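Local coordinates for tyrosine-protein kinase receptor torso (Bombyx mori, PDB 5AOQ) that binds the neurohormone PTTH, with its second fibronectin type III domain involved, and activates MAPK signalling, probably inducing the ecdysone production that starts metamorphosis, at residues A[24-27]-A[28-31]; A[65-69]-A[70-74]; A[217-220]-A[221-224]. All coordinates share one frame; numbering follows the deposited sequence.

Interaction 1 (A[24-27]-A[28-31]); sequences KYLE and QDVC
V30 and L26 are joined by the straighter of two backbone hydrogen bonds that hold this single stretch in a helical turn: V30 N lies 2.9 Å from L26 O, with an N-H...O angle of 176°, and it approaches nearly head-on to the carbonyl. One residue further on, C31 N donates to E27 O at 2.8 Å. This second bond is more bent, at 149°, and its donor is tilted out of the carbonyl plane. Both bonds link residue i to residue i+4. D29 N also lies near L26 O, but its angle is too poor for a hydrogen bond.

Side chains gather round the same two carbonyl oxygens. V30 sets CG1 anti to its backbone N (chi1 175°), which leaves CG2 beside that N and 3.3 Å from L26 O. CB of D29 sits 3.4 Å from the same oxygen, while CB of C31 approaches E27 O from the next position along the helix. L26 and D29 meet at an angle, with CD2 of the leucine 4.0 Å from OD2 of the aspartate. F98 of strand 98-101 touches both of them, and V30 packs on L125. Y25 and Q28 instead meet L43 and Y25, respectively, of the second subunit, and D29 touches E80 of the Preproptth chain.

Successive i to i+4 bonds of this kind mark an opening turn of an α-helix, here that of helix 27-38 within the first FN3 domain. The helix is anchored by the C31-C46 disulfide and packs on strand 98-101 of its own chain and on the second subunit.

Interaction 2 (A[65-69]-A[70-74]); sequences RCQSK and NSIRF
C66 and R73 form the closely knit end of this β-hairpin, paired across antiparallel strands whose axes run at 174° and approach to 4.4 Å. C66 N donates to R73 O at 2.8 Å, and R73 N returns a bond to C66 O at the same distance, although that donor stands above the carbonyl plane. R65 N shares R73 O at 3.0 Å, and both donors lie in the plane of that carbonyl. Two residues thus face one, which is a classic β bulge. Next along, Q67 and I72 are a non-hydrogen-bonded pair whose side chains run side by side, with CB of Q67 3.8 Å from CG1 of I72; both also touch V140. F74 lies deeper, its ring meeting that of F85.

Toward the turn the contact is looser. S68 and K69 are exposed, and the S68 N bond to S71 O is weak, while the reverse bond from S71 N to S68 O is straighter at the hydrogen but comes in from above the carbonyl plane. Both serines place OG between backbone N and carbonyl carbon (chi1 71° and 67°), which brings the hydroxyls together at 2.6 Å in a hydrogen bond that either could donate.

The two arginines find their partners beyond the paired segments: R65 forms a salt bridge with E75, and R73, buried, one with D190, a residue implicated in PTTH binding, while C66 is disulfide-bonded to C188. The chemistry therefore implies that this hairpin of the first FN3 domain is fastened to the second both covalently and by charge, with R73 probably helping to position D190.

Interaction 3 (A[217-220]-A[221-224]); sequences NLVL and NDEC
This is a local packing contact within the short loop that carries the chain from strand 212-218 to strand 223-230, passing from one sheet of the second FN3 domain to the other. The change of course is measurable: the 218-220 and 221-224 directions differ by 142°, and N221 takes a left-handed backbone conformation (phi 58°). On the inner side, CD2 of L218 rests 4.1 Å from SG of C224, whose disulfide to C195 joins two neighbouring strands of the four-stranded sheet.

Further round, V219 and D222 approach at a slant, with CG2 of V219 3.4 Å from OD2 of D222 and 3.7 Å from its CB. The carboxylate has its polar partners elsewhere, in weak bonds from the backbone N of Q196 and N197. T241 OG1 is hydrogen-bonded to both V219 O and D222 N, bracing the two limbs of the loop, and N221 OD1 is held by S243 OG. V219 also touches Y102 of the Preproptth chain.

A leucine from one sheet lying against a disulfide of the other, beneath a loop between them, is core packing in the FN3 β-sandwich, here at its E-to-F crossing.

How the interactions relate
Interactions 1 and 2 both belong to the first FN3 domain, with centres 23 Å apart and nearest atoms about 12 Å apart, so neither touches the other. Interaction 3 lies in the second FN3 domain, with its centre 45 Å from that of interaction 1, on the opposite side of the chain's centre, and 33 Å from that of interaction 2. The hairpin of interaction 2 is where these contacts reach across to the second domain: the R73 side chain comes within about 3 Å of the side chains of D190 and K204, both implicated in hormone binding. Interactions 1 and 3 lie away from those sites, yet each has a residue packed on the Preproptth chain.

Interaction 1 (A[24-27]-A[28-31])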
loop_
_atom_site.group_PDB
_atom_site.type_symbol
_atom_site.label_atom_id
_atom_site.label_comp_id
_atom_site.label_asym_id
_atom_site.label_seq_id
_atom_site.Cartn_x
_atom_site.Cartn_y
_atom_site.Cartn_z
ATOM N N LYS A 24 6.426 -13.350 -22.045
ATOM C CA LYS A 24 5.558 -14.459 -21.659
ATOM C C LYS A 24 4.895 -14.259 -20.294
ATOM O O LYS A 24 3.826 -14.812 -20.034
ATOM C CB LYS A 24 6.373 -15.758 -21.664
ATOM C CG LYS A 24 6.027 -16.760 -20.572
ATOM C CD LYS A 24 6.888 -18.005 -20.698
ATOM C CE LYS A 24 6.675 -18.957 -19.536
ATOM N NZ LYS A 24 7.579 -20.138 -19.625
ATOM N N TYR A 25 5.525 -13.468 -19.432
ATOM C CA TYR A 25 5.071 -13.326 -18.049
ATOM C C TYR A 25 4.102 -12.161 -17.833
ATOM O O TYR A 25 3.602 -11.969 -16.726
ATOM C CB TYR A 25 6.281 -13.173 -17.125
ATOM C CG TYR A 25 7.157 -14.401 -17.109
ATOM C CD1 TYR A 25 6.774 -15.537 -16.408
ATOM C CD2 TYR A 25 8.359 -14.434 -17.801
ATOM C CE1 TYR A 25 7.563 -16.667 -16.393
ATOM C CE2 TYR A 25 9.158 -15.561 -17.790
ATOM C CZ TYR A 25 8.755 -16.674 -17.085
ATOM O OH TYR A 25 9.545 -17.799 -17.070
ATOM N N LEU A 26 3.836 -11.392 -18.884
ATOM C CA LEU A 26 2.870 -10.299 -18.804
ATOM C C LEU A 26 1.449 -10.791 -19.079
ATOM O O LEU A 26 0.485 -10.020 -19.012
ATOM C CB LEU A 26 3.240 -9.188 -19.789
ATOM C CG LEU A 26 4.666 -8.645 -19.674
ATOM C CD1 LEU A 26 4.885 -7.513 -20.667
ATOM C CD2 LEU A 26 4.970 -8.185 -18.253
ATOM N N GLU A 27 1.322 -12.080 -19.377
ATOM C CA GLU A 27 0.037 -12.657 -19.752
ATOM C C GLU A 27 -0.981 -12.540 -18.624
ATOM O O GLU A 27 -2.162 -12.312 -18.879
ATOM C CB GLU A 27 0.206 -14.122 -20.159
ATOM C CG GLU A 27 0.994 -14.311 -21.448
ATOM C CD GLU A 27 1.145 -15.770 -21.837
ATOM O OE1 GLU A 27 0.515 -16.629 -21.185
ATOM O OE2 GLU A 27 1.891 -16.055 -22.800
ATOM N N GLN A 28 -0.528 -12.686 -17.382
ATOM C CA GLN A 28 -1.417 -12.530 -16.236
ATOM C C GLN A 28 -1.993 -11.119 -16.223
ATOM O O GLN A 28 -3.205 -10.932 -16.133
ATOM C CB GLN A 28 -0.682 -12.811 -14.922
ATOM C CG GLN A 28 -1.560 -12.661 -13.680
ATOM C CD GLN A 28 -0.787 -12.828 -12.385
ATOM O OE1 GLN A 28 0.274 -13.450 -12.355
ATOM N NE2 GLN A 28 -1.322 -12.273 -11.303
ATOM N N ASP A 29 -1.110 -10.131 -16.322
ATOM C CA ASP A 29 -1.510 -8.729 -16.340
ATOM C C ASP A 29 -2.505 -8.457 -17.464
ATOM O O ASP A 29 -3.602 -7.934 -17.230
ATOM C CB ASP A 29 -0.282 -7.831 -16.503
ATOM C CG ASP A 29 0.706 -7.978 -15.360
ATOM O OD1 ASP A 29 0.276 -7.952 -14.188
ATOM O OD2 ASP A 29 1.915 -8.121 -15.637
ATOM N N VAL A 30 -2.120 -8.825 -18.682
ATOM C CA VAL A 30 -2.956 -8.579 -19.854
ATOM C C VAL A 30 -4.295 -9.302 -19.733
ATOM O O VAL A 30 -5.334 -8.759 -20.104
ATOM C CB VAL A 30 -2.252 -9.020 -21.158
ATOM C CG1 VAL A 30 -3.184 -8.862 -22.362
ATOM C CG2 VAL A 30 -0.979 -8.219 -21.371
ATOM N N CYS A 31 -4.268 -10.523 -19.213
ATOM C CA CYS A 31 -5.483 -11.321 -19.115
ATOM C C CYS A 31 -6.413 -10.791 -18.031
ATOM O O CYS A 31 -7.630 -10.783 -18.209
ATOM C CB CYS A 31 -5.145 -12.786 -18.842
ATOM S SG CYS A 31 -4.477 -13.668 -20.269
#

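Interaction 2 (A[65-69]-A[70-74])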
loop_
_atom_site.group_PDB
_atom_site.type_symbol
_atom_site.label_atom_id
_atom_site.label_comp_id
_atom_site.label_asym_id
_atom_site.label_seq_id
_atom_site.Cartn_x
_atom_site.Cartn_y
_atom_site.Cartn_z
ATOM N N ARG A 65 5.510 12.037 -26.338
ATOM C CA ARG A 65 5.169 13.428 -26.062
ATOM C C ARG A 65 5.984 13.976 -24.895
ATOM O O ARG A 65 6.465 15.104 -24.949
ATOM C CB ARG A 65 3.672 13.567 -25.770
ATOM C CG ARG A 65 2.769 13.180 -26.934
ATOM C CD ARG A 65 3.055 14.024 -28.169
ATOM N NE ARG A 65 2.119 13.758 -29.256
ATOM C CZ ARG A 65 2.176 14.339 -30.451
ATOM N NH1 ARG A 65 3.123 15.229 -30.719
ATOM N NH2 ARG A 65 1.281 14.033 -31.379
ATOM N N CYS A 66 6.134 13.176 -23.844
ATOM C CA CYS A 66 6.912 13.587 -22.679
ATOM C C CYS A 66 7.737 12.438 -22.120
ATOM O O CYS A 66 7.429 11.270 -22.354
ATOM C CB CYS A 66 5.990 14.128 -21.582
ATOM S SG CYS A 66 4.871 15.449 -22.094
ATOM N N GLN A 67 8.799 12.776 -21.396
ATOM C CA GLN A 67 9.515 11.795 -20.593
ATOM C C GLN A 67 10.194 12.469 -19.409
ATOM O O GLN A 67 10.872 13.485 -19.561
ATOM C CB GLN A 67 10.553 11.020 -21.422
ATOM C CG GLN A 67 11.748 11.829 -21.926
ATOM C CD GLN A 67 12.891 10.946 -22.399
ATOM O OE1 GLN A 67 12.919 9.744 -22.131
ATOM N NE2 GLN A 67 13.848 11.543 -23.100
ATOM N N SER A 68 9.967 11.917 -18.223
ATOM C CA SER A 68 10.715 12.310 -17.040
ATOM C C SER A 68 11.763 11.234 -16.804
ATOM O O SER A 68 11.664 10.138 -17.351
ATOM C CB SER A 68 9.799 12.468 -15.825
ATOM O OG SER A 68 9.329 11.215 -15.363
ATOM N N LYS A 69 12.775 11.538 -16.003
ATOM C CA LYS A 69 13.852 10.583 -15.765
ATOM C C LYS A 69 13.379 9.359 -14.970
ATOM O O LYS A 69 14.193 8.527 -14.567
ATOM C CB LYS A 69 15.023 11.275 -15.062
ATOM C CG LYS A 69 15.759 12.281 -15.953
ATOM C CD LYS A 69 16.439 11.586 -17.136
ATOM C CE LYS A 69 17.178 12.564 -18.035
ATOM N NZ LYS A 69 17.843 11.871 -19.174
ATOM N N ASN A 70 12.070 9.260 -14.738
ATOM C CA ASN A 70 11.481 8.070 -14.140
ATOM C C ASN A 70 10.227 7.585 -14.887
ATOM O O ASN A 70 9.544 6.676 -14.416
ATOM C CB ASN A 70 11.138 8.349 -12.672
ATOM C CG ASN A 70 11.437 7.170 -11.762
ATOM O OD1 ASN A 70 11.318 6.011 -12.164
ATOM N ND2 ASN A 70 11.828 7.463 -10.525
ATOM N N SER A 71 9.925 8.181 -16.043
ATOM C CA SER A 71 8.743 7.782 -16.821
ATOM C C SER A 71 8.712 8.320 -18.261
ATOM O O SER A 71 9.504 9.182 -18.631
ATOM C CB SER A 71 7.470 8.233 -16.100
ATOM O OG SER A 71 7.368 9.645 -16.084
ATOM N N ILE A 72 7.777 7.801 -19.059
ATOM C CA ILE A 72 7.540 8.265 -20.432
ATOM C C ILE A 72 6.045 8.352 -20.708
ATOM O O ILE A 72 5.307 7.424 -20.406
ATOM C CB ILE A 72 8.167 7.336 -21.505
ATOM C CG1 ILE A 72 9.688 7.318 -21.406
ATOM C CG2 ILE A 72 7.771 7.786 -22.915
ATOM C CD1 ILE A 72 10.218 6.226 -20.536
ATOM N N ARG A 73 5.604 9.470 -21.275
ATOM C CA ARG A 73 4.204 9.643 -21.660
ATOM C C ARG A 73 4.064 9.849 -23.165
ATOM O O ARG A 73 4.659 10.765 -23.732
ATOM C CB ARG A 73 3.593 10.813 -20.901
ATOM C CG ARG A 73 3.568 10.569 -19.411
ATOM C CD ARG A 73 3.117 11.785 -18.650
ATOM N NE ARG A 73 3.390 11.630 -17.228
ATOM C CZ ARG A 73 3.144 12.557 -16.311
ATOM N NH1 ARG A 73 2.618 13.723 -16.661
ATOM N NH2 ARG A 73 3.431 12.314 -15.042
ATOM N N PHE A 74 3.269 8.990 -23.798
ATOM C CA PHE A 74 3.139 8.977 -25.251
ATOM C C PHE A 74 1.687 9.047 -25.718
ATOM O O PHE A 74 0.751 8.836 -24.936
ATOM C CB PHE A 74 3.793 7.717 -25.820
ATOM C CG PHE A 74 3.255 6.447 -25.236
ATOM C CD1 PHE A 74 2.151 5.826 -25.794
ATOM C CD2 PHE A 74 3.843 5.880 -24.119
ATOM C CE1 PHE A 74 1.650 4.660 -25.253
ATOM C CE2 PHE A 74 3.346 4.713 -23.574
ATOM C CZ PHE A 74 2.247 4.103 -24.141
#

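Interaction 3 (A[217-220]-A[221-224])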
loop_
_atom_site.group_PDB
_atom_site.type_symbol
_atom_site.label_atom_id
_atom_site.label_comp_id
_atom_site.label_asym_id
_atom_site.label_seq_id
_atom_site.Cartn_x
_atom_site.Cartn_y
_atom_site.Cartn_z
ATOM N N ASN A 217 -14.227 21.516 -2.860
ATOM C CA ASN A 217 -14.340 21.373 -1.413
ATOM C C ASN A 217 -13.450 22.352 -0.650
ATOM O O ASN A 217 -13.071 22.094 0.494
ATOM C CB ASN A 217 -14.006 19.939 -1.001
ATOM C CG ASN A 217 -14.661 18.910 -1.901
ATOM O OD1 ASN A 217 -15.728 19.153 -2.467
ATOM N ND2 ASN A 217 -14.022 17.753 -2.045
ATOM N N LEU A 218 -13.120 23.474 -1.283
ATOM C CA LEU A 218 -12.372 24.537 -0.619
ATOM C C LEU A 218 -13.284 25.311 0.325
ATOM O O LEU A 218 -14.508 25.206 0.242
ATOM C CB LEU A 218 -11.744 25.484 -1.642
ATOM C CG LEU A 218 -10.626 24.913 -2.515
ATOM C CD1 LEU A 218 -10.225 25.920 -3.581
ATOM C CD2 LEU A 218 -9.424 24.522 -1.669
ATOM N N VAL A 219 -12.677 26.084 1.221
ATOM C CA VAL A 219 -13.426 26.906 2.167
ATOM C C VAL A 219 -12.852 28.318 2.236
ATOM O O VAL A 219 -11.764 28.585 1.722
ATOM C CB VAL A 219 -13.426 26.277 3.574
ATOM C CG1 VAL A 219 -14.093 24.912 3.539
ATOM C CG2 VAL A 219 -12.009 26.168 4.118
ATOM N N LEU A 220 -13.590 29.217 2.878
ATOM C CA LEU A 220 -13.193 30.617 2.972
ATOM C C LEU A 220 -12.030 30.833 3.935
ATOM O O LEU A 220 -11.932 30.170 4.969
ATOM C CB LEU A 220 -14.383 31.475 3.409
ATOM C CG LEU A 220 -15.579 31.510 2.455
ATOM C CD1 LEU A 220 -16.756 32.222 3.103
ATOM C CD2 LEU A 220 -15.205 32.183 1.143
ATOM N N ASN A 221 -11.156 31.770 3.579
ATOM C CA ASN A 221 -10.056 32.189 4.441
ATOM C C ASN A 221 -9.130 31.040 4.837
ATOM O O ASN A 221 -8.667 30.967 5.976
ATOM C CB ASN A 221 -10.615 32.863 5.694
ATOM C CG ASN A 221 -11.496 34.049 5.366
ATOM O OD1 ASN A 221 -11.107 34.929 4.599
ATOM N ND2 ASN A 221 -12.699 34.070 5.930
ATOM N N ASP A 222 -8.867 30.149 3.886
ATOM C CA ASP A 222 -7.999 28.998 4.109
ATOM C C ASP A 222 -6.638 29.211 3.460
ATOM O O ASP A 222 -6.551 29.646 2.312
ATOM C CB ASP A 222 -8.650 27.726 3.563
ATOM C CG ASP A 222 -8.019 26.462 4.116
ATOM O OD1 ASP A 222 -6.827 26.503 4.482
ATOM O OD2 ASP A 222 -8.717 25.429 4.186
ATOM N N GLU A 223 -5.580 28.901 4.203
ATOM C CA GLU A 223 -4.216 29.044 3.705
ATOM C C GLU A 223 -3.782 27.771 2.977
ATOM O O GLU A 223 -3.428 26.775 3.609
ATOM C CB GLU A 223 -3.260 29.356 4.859
ATOM C CG GLU A 223 -1.869 29.788 4.417
ATOM C CD GLU A 223 -1.881 31.103 3.658
ATOM O OE1 GLU A 223 -2.808 31.911 3.876
ATOM O OE2 GLU A 223 -0.962 31.327 2.841
ATOM N N CYS A 224 -3.811 27.816 1.648
ATOM C CA CYS A 224 -3.512 26.649 0.818
ATOM C C CYS A 224 -2.123 26.695 0.186
ATOM O O CYS A 224 -1.439 27.721 0.214
ATOM C CB CYS A 224 -4.548 26.517 -0.300
ATOM S SG CYS A 224 -6.254 26.299 0.238
#